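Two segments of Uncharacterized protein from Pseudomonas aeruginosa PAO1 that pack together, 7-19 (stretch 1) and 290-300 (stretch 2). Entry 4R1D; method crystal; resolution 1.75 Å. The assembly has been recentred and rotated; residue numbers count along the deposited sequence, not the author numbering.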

# COMPACT_ATOMS: atom_id res chain seq x y z
N ILE B 7 9.37 5.17 33.67
CA ILE B 7 8.20 6.04 33.70
C ILE B 7 6.93 5.26 33.37
O ILE B 7 6.87 4.53 32.38
N THR B 8 5.91 5.42 34.21
CA THR B 8 4.60 4.82 33.95
C THR B 8 3.79 5.73 33.04
O THR B 8 3.54 6.89 33.37
N HIS B 9 3.39 5.20 31.88
CA HIS B 9 2.69 5.96 30.86
C HIS B 9 1.24 5.50 30.76
O HIS B 9 0.94 4.32 30.92
N CYS B 10 0.34 6.44 30.48
CA CYS B 10 -1.05 6.12 30.20
C CYS B 10 -1.27 6.11 28.70
O CYS B 10 -0.98 7.09 28.03
N PHE B 11 -1.77 4.99 28.19
CA PHE B 11 -2.18 4.91 26.78
C PHE B 11 -3.58 4.30 26.75
O PHE B 11 -3.79 3.18 27.21
N GLY B 12 -4.55 5.05 26.24
CA GLY B 12 -5.91 4.53 26.19
C GLY B 12 -6.38 4.16 27.59
O GLY B 12 -6.32 5.00 28.50
N ARG B 13 -6.83 2.92 27.77
CA ARG B 13 -7.33 2.47 29.07
C ARG B 13 -6.23 1.86 29.92
O ARG B 13 -6.48 1.42 31.04
N PHE B 14 -5.00 1.85 29.40
CA PHE B 14 -3.93 1.06 30.00
C PHE B 14 -2.75 1.86 30.53
O PHE B 14 -2.58 3.03 30.20
N LEU B 15 -1.94 1.20 31.36
CA LEU B 15 -0.66 1.74 31.81
C LEU B 15 0.46 0.78 31.39
O LEU B 15 0.23 -0.42 31.26
N ILE B 16 1.65 1.32 31.19
CA ILE B 16 2.83 0.52 30.89
C ILE B 16 4.05 1.30 31.34
O ILE B 16 4.05 2.53 31.31
N ASP B 17 5.09 0.59 31.78
CA ASP B 17 6.33 1.24 32.21
C ASP B 17 7.42 1.14 31.14
O ASP B 17 7.60 0.08 30.56
N LEU B 18 8.12 2.24 30.89
CA LEU B 18 9.21 2.27 29.93
C LEU B 18 10.42 2.96 30.55
O LEU B 18 10.26 3.78 31.46
N PRO B 19 11.62 2.63 30.07
CA PRO B 19 12.87 3.25 30.53
C PRO B 19 12.82 4.76 30.31
O PRO B 19 12.12 5.22 29.41
N THR B 290 10.30 -7.30 31.29
CA THR B 290 10.12 -6.17 32.19
C THR B 290 9.03 -5.23 31.67
O THR B 290 8.15 -4.80 32.43
N ILE B 291 9.07 -4.92 30.38
CA ILE B 291 8.02 -4.09 29.79
C ILE B 291 6.65 -4.76 29.79
O ILE B 291 5.66 -4.17 30.23
N VAL B 292 6.58 -5.98 29.28
CA VAL B 292 5.29 -6.66 29.15
C VAL B 292 4.64 -6.87 30.52
O VAL B 292 3.45 -6.67 30.70
N ASP B 293 5.44 -7.25 31.50
CA ASP B 293 4.91 -7.51 32.83
C ASP B 293 4.39 -6.23 33.51
O ASP B 293 3.73 -6.31 34.54
N SER B 294 4.67 -5.07 32.93
CA SER B 294 4.19 -3.80 33.48
C SER B 294 2.85 -3.36 32.89
O SER B 294 2.29 -2.35 33.29
N ILE B 295 2.33 -4.12 31.91
CA ILE B 295 1.07 -3.76 31.27
C ILE B 295 -0.12 -4.07 32.17
O ILE B 295 -0.30 -5.21 32.61
N ARG B 296 -0.94 -3.06 32.43
CA ARG B 296 -2.16 -3.25 33.20
C ARG B 296 -3.21 -2.19 32.88
O ARG B 296 -2.89 -1.08 32.48
N VAL B 297 -4.48 -2.56 33.06
CA VAL B 297 -5.57 -1.62 32.93
C VAL B 297 -5.37 -0.54 33.98
O VAL B 297 -5.00 -0.83 35.11
N ARG B 298 -5.61 0.70 33.60
CA ARG B 298 -5.47 1.80 34.54
C ARG B 298 -6.54 1.65 35.62
O ARG B 298 -7.72 1.61 35.31
N PRO B 299 -6.12 1.56 36.90
CA PRO B 299 -7.13 1.51 37.97
C PRO B 299 -7.95 2.79 37.98
O PRO B 299 -7.37 3.87 37.93
N THR B 300 -9.28 2.67 38.07
CA THR B 300 -10.13 3.85 38.10
C THR B 300 -11.21 3.69 39.16
O THR B 300 -11.36 2.62 39.75

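What does the helical start of stretch 2 offer the hairpin? Ile291, with chi1 m and chi2 t, supplies an apolar patch: its CG2 lies 3.6 Å from CD1 of Ile16 (chi1 t), and its CD1 lies 4.0 Å from CD2 of Leu18. Val292 points away.

How does Ser294 serve both stretches? Its CB points toward stretch 1, and the p rotamer lets OG donate to Ile291 O (2.7 Å) while accepting from Asp17 N (2.7 Å), so one hydroxyl ties the turn to the strand. Ile295 (m, t) then places CG1 3.8 Å from Ile16 CD1.

Where is the charge of Arg296 met? Its chi1 is p, and its side chain shares a sheet face with Leu15, whose CB lies over the guanidinium. NH1 forms a salt bridge with Asp17 OD1 (3.0 Å) and also donates to Ser294 O (2.8 Å). Asp17 OD1 accepts from Thr8 OG1 as well (2.7 Å), and water 3 donates to Asp17 OD2.

What closes the far end? Val297 (t) points its CB away, yet its CG2 reaches 3.4 Å from Phe14 CE1. Arg298 (t, t, p) runs past Leu15, CG to CD2 3.9 Å, and its NH1 donates to water 1, which in turn donates to Gly12 O and Phe14 O. Pro299 CD adds a contact with Leu15 CD1 at 3.8 Å.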

# COMPACT_ATOMS: atom_id res chain seq x y z
CB ILE B 7 8.35 7.18 32.67
CG1 ILE B 7 9.59 8.02 32.97
CG2 ILE B 7 7.10 8.06 32.62
CD1 ILE B 7 9.94 9.02 31.88
CB THR B 8 3.83 4.58 35.27
OG1 THR B 8 4.55 3.63 36.08
CG2 THR B 8 2.42 4.07 35.00
CB HIS B 9 3.35 5.76 29.49
CG HIS B 9 4.75 6.28 29.40
ND1 HIS B 9 5.05 7.56 28.99
CD2 HIS B 9 5.94 5.68 29.65
CE1 HIS B 9 6.36 7.74 29.01
NE2 HIS B 9 6.92 6.61 29.40
CB CYS B 10 -1.98 7.17 30.76
SG CYS B 10 -1.90 7.43 32.53
CB PHE B 11 -1.20 4.05 25.98
CG PHE B 11 0.22 4.57 25.96
CD1 PHE B 11 0.50 5.84 25.46
CD2 PHE B 11 1.26 3.77 26.40
CE1 PHE B 11 1.81 6.31 25.44
CE2 PHE B 11 2.57 4.24 26.38
CZ PHE B 11 2.85 5.51 25.90
CB ARG B 13 -8.44 1.41 28.90
CG ARG B 13 -9.60 1.84 28.00
CD ARG B 13 -10.61 2.74 28.70
NE ARG B 13 -11.51 3.41 27.75
CZ ARG B 13 -12.55 4.16 28.10
NH1 ARG B 13 -12.85 4.33 29.38
NH2 ARG B 13 -13.30 4.75 27.17
CB PHE B 14 -3.46 -0.02 29.01
CG PHE B 14 -4.47 -1.12 28.81
CD1 PHE B 14 -4.34 -2.33 29.48
CD2 PHE B 14 -5.57 -0.92 27.99
CE1 PHE B 14 -5.28 -3.32 29.33
CE2 PHE B 14 -6.52 -1.92 27.83
CZ PHE B 14 -6.37 -3.11 28.50
CB LEU B 15 -0.63 1.83 33.35
CG LEU B 15 -1.71 2.65 34.05
CD1 LEU B 15 -1.56 2.49 35.56
CD2 LEU B 15 -1.61 4.11 33.66
CB ILE B 16 2.94 0.22 29.37
CG1 ILE B 16 3.98 -0.87 29.12
CG2 ILE B 16 3.27 1.50 28.58
CD1 ILE B 16 4.04 -1.33 27.65
CB ASP B 17 6.84 0.63 33.52
CG ASP B 17 5.80 0.67 34.64
OD1 ASP B 17 4.83 1.45 34.56
OD2 ASP B 17 5.96 -0.09 35.61
CB LEU B 18 8.78 3.02 28.67
CG LEU B 18 7.60 2.38 27.94
CD1 LEU B 18 7.04 3.31 26.86
CD2 LEU B 18 8.03 1.04 27.36
CB PRO B 19 13.95 2.64 29.63
CG PRO B 19 13.31 1.46 28.96
CD PRO B 19 11.84 1.66 28.98
CB THR B 290 11.46 -5.43 32.41
OG1 THR B 290 12.43 -6.37 32.90
CG2 THR B 290 11.29 -4.29 33.42
CB ILE B 291 8.37 -3.67 28.35
CG1 ILE B 291 9.56 -2.71 28.35
CG2 ILE B 291 7.19 -2.97 27.71
CD1 ILE B 291 10.04 -2.35 26.96
CB VAL B 292 5.44 -7.99 28.38
CG1 VAL B 292 4.20 -8.87 28.53
CG2 VAL B 292 5.74 -7.70 26.89
CB ASP B 293 5.94 -8.21 33.71
CG ASP B 293 6.11 -9.67 33.35
OD1 ASP B 293 5.16 -10.29 32.82
OD2 ASP B 293 7.21 -10.21 33.59
CB SER B 294 5.24 -2.69 33.28
OG SER B 294 5.17 -2.13 31.98
CB ILE B 295 0.88 -4.53 29.94
CG1 ILE B 295 2.05 -4.23 28.99
CG2 ILE B 295 -0.49 -4.25 29.34
CD1 ILE B 295 2.04 -5.08 27.71
CB ARG B 296 -1.87 -3.30 34.71
CG ARG B 296 -1.54 -1.95 35.38
CD ARG B 296 -0.11 -1.54 35.13
NE ARG B 296 0.32 -0.51 36.09
CZ ARG B 296 1.52 0.07 36.07
NH1 ARG B 296 2.41 -0.25 35.14
NH2 ARG B 296 1.83 0.99 36.98
CB VAL B 297 -6.92 -2.31 33.20
CG1 VAL B 297 -8.05 -1.30 33.17
CG2 VAL B 297 -7.17 -3.41 32.19
CB ARG B 298 -5.64 3.15 33.84
CG ARG B 298 -5.34 4.35 34.74
CD ARG B 298 -5.47 5.67 34.01
NE ARG B 298 -6.85 6.12 33.90
CZ ARG B 298 -7.59 6.04 32.80
NH1 ARG B 298 -7.07 5.53 31.68
NH2 ARG B 298 -8.84 6.49 32.80
CB PRO B 299 -6.29 1.43 39.25
CG PRO B 299 -4.95 0.91 38.80
CD PRO B 299 -4.75 1.48 37.42
CB THR B 300 -10.81 4.13 36.74
OG1 THR B 300 -11.66 3.04 36.39
CG2 THR B 300 -9.77 4.34 35.65
O HOH W 1 -4.60 4.95 30.68
O HOH W 2 -8.99 2.35 32.36
O HOH W 3 4.70 0.56 37.78